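Local coordinates for molybdenum cofactor biosynthesis protein (Pyrococcus furiosus, PDB 1XI8) that probably acts in molybdenum cofactor biosynthesis as a molybdopterin molybdotransferase of the MoeA family, at residues H315-K319 and A381-V385; A337-V343 and G360-V364. One frame throughout, in Å; residues are numbered along the deposited sequence.

In the fold
Followed from the N terminus, the chain reaches, first of the segments concerned, helix 307-326 in the probable molybdopterin-binding domain, and then enters the MoeA C-terminal region through strand 334-339. Interaction 2 closes the shorter loop: 337-343 meets 360-364 after 16 intervening residues, a span that includes strand 350-358. Interaction 1 closes the longer one, when the chain returns in strand 381-386 to face 315-319. The two closures therefore nest rather than cross. The centres of interactions 1 and 2 lie about 17 Å apart. They touch all the same, since Leu383 and Val385 pack on Val343. Interaction 2 pairs strands within the C-terminal sheet, whereas interaction 1 fastens that sheet to the preceding domain.

Interaction 1: H315-K319 and A381-V385; sequences HLFVK and AYLVV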
ATOM      1  N   HIS A 315      -9.708  11.637   2.429  1.00 55.00           N
ATOM      2  CA  HIS A 315     -10.160  10.257   2.616  1.00 55.00           C
ATOM      3  C   HIS A 315     -11.677  10.080   2.567  1.00 55.00           C
ATOM      4  O   HIS A 315     -12.166   9.064   2.079  1.00 55.00           O
ATOM      5  CB  HIS A 315      -9.600   9.663   3.912  1.00 55.00           C
ATOM      6  CG  HIS A 315      -8.171   9.229   3.800  1.00 55.00           C
ATOM      7  ND1 HIS A 315      -7.805   7.993   3.317  1.00 55.00           N
ATOM      8  CD2 HIS A 315      -7.017   9.872   4.100  1.00 55.00           C
ATOM      9  CE1 HIS A 315      -6.491   7.890   3.327  1.00 55.00           C
ATOM     10  NE2 HIS A 315      -5.989   9.017   3.797  1.00 55.00           N
ATOM     11  N   LEU A 316     -12.427  11.061   3.057  1.00 55.00           N
ATOM     12  CA  LEU A 316     -13.876  10.935   3.048  1.00 55.00           C
ATOM     13  C   LEU A 316     -14.486  11.316   1.696  1.00 55.00           C
ATOM     14  O   LEU A 316     -15.592  10.902   1.380  1.00 55.00           O
ATOM     15  CB  LEU A 316     -14.503  11.747   4.188  1.00 55.00           C
ATOM     16  CG  LEU A 316     -14.155  11.336   5.624  1.00 55.00           C
ATOM     17  CD1 LEU A 316     -14.981  12.111   6.602  1.00 55.00           C
ATOM     18  CD2 LEU A 316     -14.365   9.858   5.837  1.00 55.00           C
ATOM     19  N   PHE A 317     -13.754  12.081   0.891  1.00 55.00           N
ATOM     20  CA  PHE A 317     -14.277  12.541  -0.391  1.00 55.00           C
ATOM     21  C   PHE A 317     -13.361  12.352  -1.616  1.00 55.00           C
ATOM     22  O   PHE A 317     -13.725  11.663  -2.569  1.00 55.00           O
ATOM     23  CB  PHE A 317     -14.680  14.019  -0.297  1.00 55.00           C
ATOM     24  CG  PHE A 317     -15.952  14.262   0.460  1.00 55.00           C
ATOM     25  CD1 PHE A 317     -15.921  14.662   1.787  1.00 55.00           C
ATOM     26  CD2 PHE A 317     -17.183  14.104  -0.161  1.00 55.00           C
ATOM     27  CE1 PHE A 317     -17.092  14.891   2.485  1.00 55.00           C
ATOM     28  CE2 PHE A 317     -18.349  14.334   0.527  1.00 55.00           C
ATOM     29  CZ  PHE A 317     -18.305  14.728   1.855  1.00 55.00           C
ATOM     30  N   VAL A 318     -12.187  12.979  -1.597  1.00 55.00           N
ATOM     31  CA  VAL A 318     -11.328  13.033  -2.790  1.00 55.00           C
ATOM     32  C   VAL A 318     -10.840  11.655  -3.263  1.00 55.00           C
ATOM     33  O   VAL A 318     -10.890  11.348  -4.462  1.00 55.00           O
ATOM     34  CB  VAL A 318     -10.160  14.037  -2.601  1.00 55.00           C
ATOM     35  CG1 VAL A 318      -9.267  14.068  -3.821  1.00 55.00           C
ATOM     36  CG2 VAL A 318     -10.718  15.427  -2.322  1.00 55.00           C
ATOM     37  N   LYS A 319     -10.384  10.835  -2.318  1.00 55.00           N
ATOM     38  CA  LYS A 319     -10.009   9.452  -2.597  1.00 55.00           C
ATOM     39  C   LYS A 319     -11.106   8.705  -3.370  1.00 55.00           C
ATOM     40  O   LYS A 319     -10.820   7.945  -4.296  1.00 55.00           O
ATOM     41  CB  LYS A 319      -9.713   8.736  -1.285  1.00 55.00           C
ATOM     42  CG  LYS A 319      -9.341   7.277  -1.416  1.00 55.00           C
ATOM     43  CD  LYS A 319      -8.975   6.660  -0.053  1.00 55.00           C
ATOM     44  CE  LYS A 319     -10.176   6.580   0.893  1.00 55.00           C
ATOM     45  NZ  LYS A 319      -9.906   5.802   2.138  1.00 55.00           N
ATOM     46  N   ALA A 381      -4.823   4.273  10.351  1.00 55.00           N
ATOM     47  CA  ALA A 381      -6.186   3.912   9.996  1.00 55.00           C
ATOM     48  C   ALA A 381      -7.160   4.912  10.584  1.00 55.00           C
ATOM     49  O   ALA A 381      -6.792   5.757  11.393  1.00 55.00           O
ATOM     50  CB  ALA A 381      -6.511   2.512  10.493  1.00 55.00           C
ATOM     51  N   TYR A 382      -8.411   4.822  10.168  1.00 55.00           N
ATOM     52  CA  TYR A 382      -9.406   5.711  10.708  1.00 55.00           C
ATOM     53  C   TYR A 382     -10.714   4.997  10.965  1.00 55.00           C
ATOM     54  O   TYR A 382     -11.072   4.034  10.291  1.00 55.00           O
ATOM     55  CB  TYR A 382      -9.620   6.933   9.809  1.00 55.00           C
ATOM     56  CG  TYR A 382     -10.229   6.646   8.453  1.00 55.00           C
ATOM     57  CD1 TYR A 382      -9.421   6.410   7.348  1.00 55.00           C
ATOM     58  CD2 TYR A 382     -11.612   6.624   8.273  1.00 55.00           C
ATOM     59  CE1 TYR A 382      -9.961   6.160   6.109  1.00 55.00           C
ATOM     60  CE2 TYR A 382     -12.162   6.370   7.029  1.00 55.00           C
ATOM     61  CZ  TYR A 382     -11.333   6.140   5.952  1.00 55.00           C
ATOM     62  OH  TYR A 382     -11.861   5.884   4.703  1.00 55.00           O
ATOM     63  N   LEU A 383     -11.410   5.496  11.969  1.00 55.00           N
ATOM     64  CA  LEU A 383     -12.699   5.003  12.372  1.00 55.00           C
ATOM     65  C   LEU A 383     -13.718   6.094  12.074  1.00 55.00           C
ATOM     66  O   LEU A 383     -13.454   7.267  12.316  1.00 55.00           O
ATOM     67  CB  LEU A 383     -12.656   4.712  13.865  1.00 55.00           C
ATOM     68  CG  LEU A 383     -13.927   4.690  14.701  1.00 55.00           C
ATOM     69  CD1 LEU A 383     -14.805   3.524  14.298  1.00 55.00           C
ATOM     70  CD2 LEU A 383     -13.528   4.597  16.165  1.00 55.00           C
ATOM     71  N   VAL A 384     -14.869   5.721  11.534  1.00 55.00           N
ATOM     72  CA  VAL A 384     -15.933   6.693  11.358  1.00 55.00           C
ATOM     73  C   VAL A 384     -16.995   6.540  12.462  1.00 55.00           C
ATOM     74  O   VAL A 384     -17.397   5.427  12.797  1.00 55.00           O
ATOM     75  CB  VAL A 384     -16.577   6.645   9.921  1.00 55.00           C
ATOM     76  CG1 VAL A 384     -15.613   7.191   8.887  1.00 55.00           C
ATOM     77  CG2 VAL A 384     -17.051   5.240   9.543  1.00 55.00           C
ATOM     78  N   VAL A 385     -17.421   7.660  13.037  1.00 55.00           N
ATOM     79  CA  VAL A 385     -18.543   7.684  13.987  1.00 55.00           C
ATOM     80  C   VAL A 385     -19.688   8.453  13.330  1.00 55.00           C
ATOM     81  O   VAL A 385     -19.712   9.677  13.346  1.00 55.00           O
ATOM     82  CB  VAL A 385     -18.145   8.318  15.313  1.00 55.00           C
ATOM     83  CG1 VAL A 385     -19.225   8.062  16.355  1.00 55.00           C
ATOM     84  CG2 VAL A 385     -16.835   7.736  15.780  1.00 55.00           C
TER
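Tyr382 extends from its strand toward the helix to meet both a lysine and a histidine, a compact example of how one polar aromatic can join two domains. Lys319 NZ donates a hydrogen bond to Tyr382 OH at 3.2 Å, approaching at the edge of the phenol ring and in its plane. Lys319 NZ also makes a weak bond of 3.3 Å to His315 ND1, again in the plane of the imidazole, and so bridges the two rings. Beside this polar link, Tyr382 CE1 lies 4.0 Å from His315 ND1. The ring planes of His315 and Tyr382 are inclined at 56°, with their centroids 5.6 Å apart. From the helix, Leu316 CD2 supplies the apolar part, 4.3 Å from Tyr382 CE2 and, farther along the strand, 4.2 Å from Val384 CG1.

Torsions set up this meeting. Tyr382 holds CG between its backbone N and carbonyl carbon (chi1 67°), and its hydroxyl points at the helix. The lysine chain is extended except for a bend at chi3 (67°), which turns NZ toward the phenol. Lys319 NZ also has a long, weak ion pair with Glu332, which may partly balance the buried charge.

In the second shell, Phe352 stacks on Tyr382, while Phe311 and Tyr403 meet the His315 ring. The helix and strand axes stay 12.6 Å apart, so side chains span the gap. Strand 381-386 runs between strands 350-358 and 397-402, and helix 307-326 packs over this sheet, while Phe317 and Val318 of the same helix touch Phe301 of strand 300-302.

Interaction 2: A337-V343 and G360-V364; sequences AVLEDDV and GKAKV
Val338 and Ala362 are laced together by the regular backbone ladder of parallel strands, and the contact illustrates how such a pair can be tight on one side and looser on the other. Val338 N bonds to Gly360 O, Ala362 N to Val338 O, and Glu340 N to Ala362 O, each at 2.9 Å and nearly straight. Alternation then sorts the side chains. On the buried face Ala337 CB touches Ala362 CB at 3.6 Å, a closeness that two methyl groups permit, and Leu339 CD2 spans Ala362 and Val364. After the strand gives way to a loop, the chain comes back so that Val343 CG2 meets Val364 CG2 at 3.7 Å. This apolar row is continued by Val353 of strand 350-358 and Tyr392.

The outer side is looser: Val338 and the exposed Lys361 share one face, and charged groups gather where the strand passes into the loop. Glu340 lays its extended chain across Lys361 and Lys363, its carboxylate near both ammonium groups but bonded to neither. Asp341 turns its carboxylate back to strand 361-364. Asp341 OD1 receives Lys363 NZ at 3.3 Å through the syn lone pair, in a salt bridge, and Asp341 OD2 accepts a weak bond of 3.2 Å from Val364 N. A bend of the lysine chain at chi2 (70°) carries NZ to the carboxylate. With an alanine in place of Asp341, Lys363 would probably lose its salt-bridge mate and Val364 N its side-chain acceptor.

Next to it, Asp342 bonds to Arg394 N, and Glu340 O accepts Arg394 NE, tying the loop to its surroundings. Chemically, backbone bonds fix the register and apolar side chains fill the inner face, while a charged pair at the exposed margin probably steadies the departing loop.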
ATOM      1  N   ALA A 337     -11.476  -4.220  14.748  1.00 55.00           N
ATOM      2  CA  ALA A 337     -10.559  -3.853  15.810  1.00 55.00           C
ATOM      3  C   ALA A 337     -11.308  -3.655  17.111  1.00 55.00           C
ATOM      4  O   ALA A 337     -12.420  -3.146  17.113  1.00 55.00           O
ATOM      5  CB  ALA A 337      -9.762  -2.587  15.445  1.00 55.00           C
ATOM      6  N   VAL A 338     -10.682  -4.078  18.207  1.00 55.00           N
ATOM      7  CA  VAL A 338     -11.154  -3.810  19.556  1.00 55.00           C
ATOM      8  C   VAL A 338     -10.565  -2.474  19.996  1.00 55.00           C
ATOM      9  O   VAL A 338      -9.363  -2.262  19.892  1.00 55.00           O
ATOM     10  CB  VAL A 338     -10.719  -4.927  20.544  1.00 55.00           C
ATOM     11  CG1 VAL A 338     -10.972  -4.514  21.993  1.00 55.00           C
ATOM     12  CG2 VAL A 338     -11.428  -6.251  20.222  1.00 55.00           C
ATOM     13  N   LEU A 339     -11.404  -1.565  20.476  1.00 55.00           N
ATOM     14  CA  LEU A 339     -10.918  -0.263  20.914  1.00 55.00           C
ATOM     15  C   LEU A 339     -10.123  -0.348  22.209  1.00 55.00           C
ATOM     16  O   LEU A 339     -10.541  -1.007  23.161  1.00 55.00           O
ATOM     17  CB  LEU A 339     -12.089   0.689  21.098  1.00 55.00           C
ATOM     18  CG  LEU A 339     -12.789   1.121  19.815  1.00 55.00           C
ATOM     19  CD1 LEU A 339     -13.981   1.973  20.157  1.00 55.00           C
ATOM     20  CD2 LEU A 339     -11.812   1.884  18.951  1.00 55.00           C
ATOM     21  N   GLU A 340      -8.965   0.308  22.243  1.00 55.00           N
ATOM     22  CA  GLU A 340      -8.172   0.380  23.471  1.00 55.00           C
ATOM     23  C   GLU A 340      -8.667   1.543  24.320  1.00 55.00           C
ATOM     24  O   GLU A 340      -8.423   1.577  25.526  1.00 55.00           O
ATOM     25  CB  GLU A 340      -6.674   0.521  23.182  1.00 55.00           C
ATOM     26  CG  GLU A 340      -5.948  -0.795  22.829  1.00 55.00           C
ATOM     27  CD  GLU A 340      -4.498  -0.587  22.348  1.00 55.00           C
ATOM     28  OE1 GLU A 340      -3.763  -1.590  22.185  1.00 55.00           O
ATOM     29  OE2 GLU A 340      -4.086   0.573  22.121  1.00 55.00           O
ATOM     30  N   ASP A 341      -9.373   2.485  23.697  1.00 55.00           N
ATOM     31  CA  ASP A 341      -9.889   3.662  24.406  1.00 55.00           C
ATOM     32  C   ASP A 341     -11.369   3.975  24.065  1.00 55.00           C
ATOM     33  O   ASP A 341     -11.967   3.345  23.166  1.00 55.00           O
ATOM     34  CB  ASP A 341      -9.004   4.883  24.104  1.00 55.00           C
ATOM     35  CG  ASP A 341      -7.509   4.585  24.254  1.00 55.00           C
ATOM     36  OD1 ASP A 341      -7.068   4.221  25.379  1.00 55.00           O
ATOM     37  OD2 ASP A 341      -6.771   4.720  23.245  1.00 55.00           O
ATOM     38  N   ASP A 342     -11.955   4.933  24.789  1.00 55.00           N
ATOM     39  CA  ASP A 342     -13.301   5.426  24.487  1.00 55.00           C
ATOM     40  C   ASP A 342     -13.249   6.371  23.280  1.00 55.00           C
ATOM     41  O   ASP A 342     -12.267   7.091  23.086  1.00 55.00           O
ATOM     42  CB  ASP A 342     -13.905   6.190  25.678  1.00 55.00           C
ATOM     43  CG  ASP A 342     -14.392   5.274  26.799  1.00 55.00           C
ATOM     44  OD1 ASP A 342     -14.446   5.750  27.956  1.00 55.00           O
ATOM     45  OD2 ASP A 342     -14.724   4.094  26.547  1.00 55.00           O
ATOM     46  N   VAL A 343     -14.299   6.374  22.467  1.00 55.00           N
ATOM     47  CA  VAL A 343     -14.355   7.291  21.330  1.00 55.00           C
ATOM     48  C   VAL A 343     -15.516   8.229  21.532  1.00 55.00           C
ATOM     49  O   VAL A 343     -16.657   7.887  21.219  1.00 55.00           O
ATOM     50  CB  VAL A 343     -14.503   6.575  19.974  1.00 55.00           C
ATOM     51  CG1 VAL A 343     -14.655   7.593  18.847  1.00 55.00           C
ATOM     52  CG2 VAL A 343     -13.306   5.682  19.732  1.00 55.00           C
ATOM     53  N   GLY A 360      -5.337  -6.745  15.707  1.00 55.00           N
ATOM     54  CA  GLY A 360      -6.735  -6.824  16.110  1.00 55.00           C
ATOM     55  C   GLY A 360      -7.150  -5.685  17.014  1.00 55.00           C
ATOM     56  O   GLY A 360      -8.307  -5.607  17.416  1.00 55.00           O
ATOM     57  N   LYS A 361      -6.211  -4.794  17.333  1.00 55.00           N
ATOM     58  CA  LYS A 361      -6.468  -3.708  18.280  1.00 55.00           C
ATOM     59  C   LYS A 361      -6.359  -2.322  17.650  1.00 55.00           C
ATOM     60  O   LYS A 361      -5.535  -2.099  16.762  1.00 55.00           O
ATOM     61  CB  LYS A 361      -5.490  -3.794  19.454  1.00 55.00           C
ATOM     62  CG  LYS A 361      -5.547  -5.094  20.268  1.00 55.00           C
ATOM     63  CD  LYS A 361      -4.308  -5.198  21.172  1.00 55.00           C
ATOM     64  CE  LYS A 361      -4.491  -6.173  22.332  1.00 55.00           C
ATOM     65  NZ  LYS A 361      -3.168  -6.444  23.013  1.00 55.00           N
ATOM     66  N   ALA A 362      -7.186  -1.392  18.120  1.00 55.00           N
ATOM     67  CA  ALA A 362      -7.115  -0.001  17.673  1.00 55.00           C
ATOM     68  C   ALA A 362      -6.920   0.961  18.838  1.00 55.00           C
ATOM     69  O   ALA A 362      -7.730   1.010  19.772  1.00 55.00           O
ATOM     70  CB  ALA A 362      -8.354   0.388  16.865  1.00 55.00           C
ATOM     71  N   LYS A 363      -5.837   1.731  18.766  1.00 55.00           N
ATOM     72  CA  LYS A 363      -5.528   2.724  19.776  1.00 55.00           C
ATOM     73  C   LYS A 363      -5.938   4.113  19.279  1.00 55.00           C
ATOM     74  O   LYS A 363      -5.461   4.586  18.252  1.00 55.00           O
ATOM     75  CB  LYS A 363      -4.039   2.660  20.116  1.00 55.00           C
ATOM     76  CG  LYS A 363      -3.554   3.711  21.095  1.00 55.00           C
ATOM     77  CD  LYS A 363      -4.080   3.499  22.527  1.00 55.00           C
ATOM     78  CE  LYS A 363      -3.253   4.327  23.529  1.00 55.00           C
ATOM     79  NZ  LYS A 363      -3.855   4.380  24.899  1.00 55.00           N
ATOM     80  N   VAL A 364      -6.838   4.752  20.012  1.00 55.00           N
ATOM     81  CA  VAL A 364      -7.324   6.077  19.671  1.00 55.00           C
ATOM     82  C   VAL A 364      -6.283   7.167  19.939  1.00 55.00           C
ATOM     83  O   VAL A 364      -5.774   7.289  21.051  1.00 55.00           O
ATOM     84  CB  VAL A 364      -8.583   6.398  20.473  1.00 55.00           C
ATOM     85  CG1 VAL A 364      -9.092   7.794  20.137  1.00 55.00           C
ATOM     86  CG2 VAL A 364      -9.655   5.339  20.221  1.00 55.00           C
TER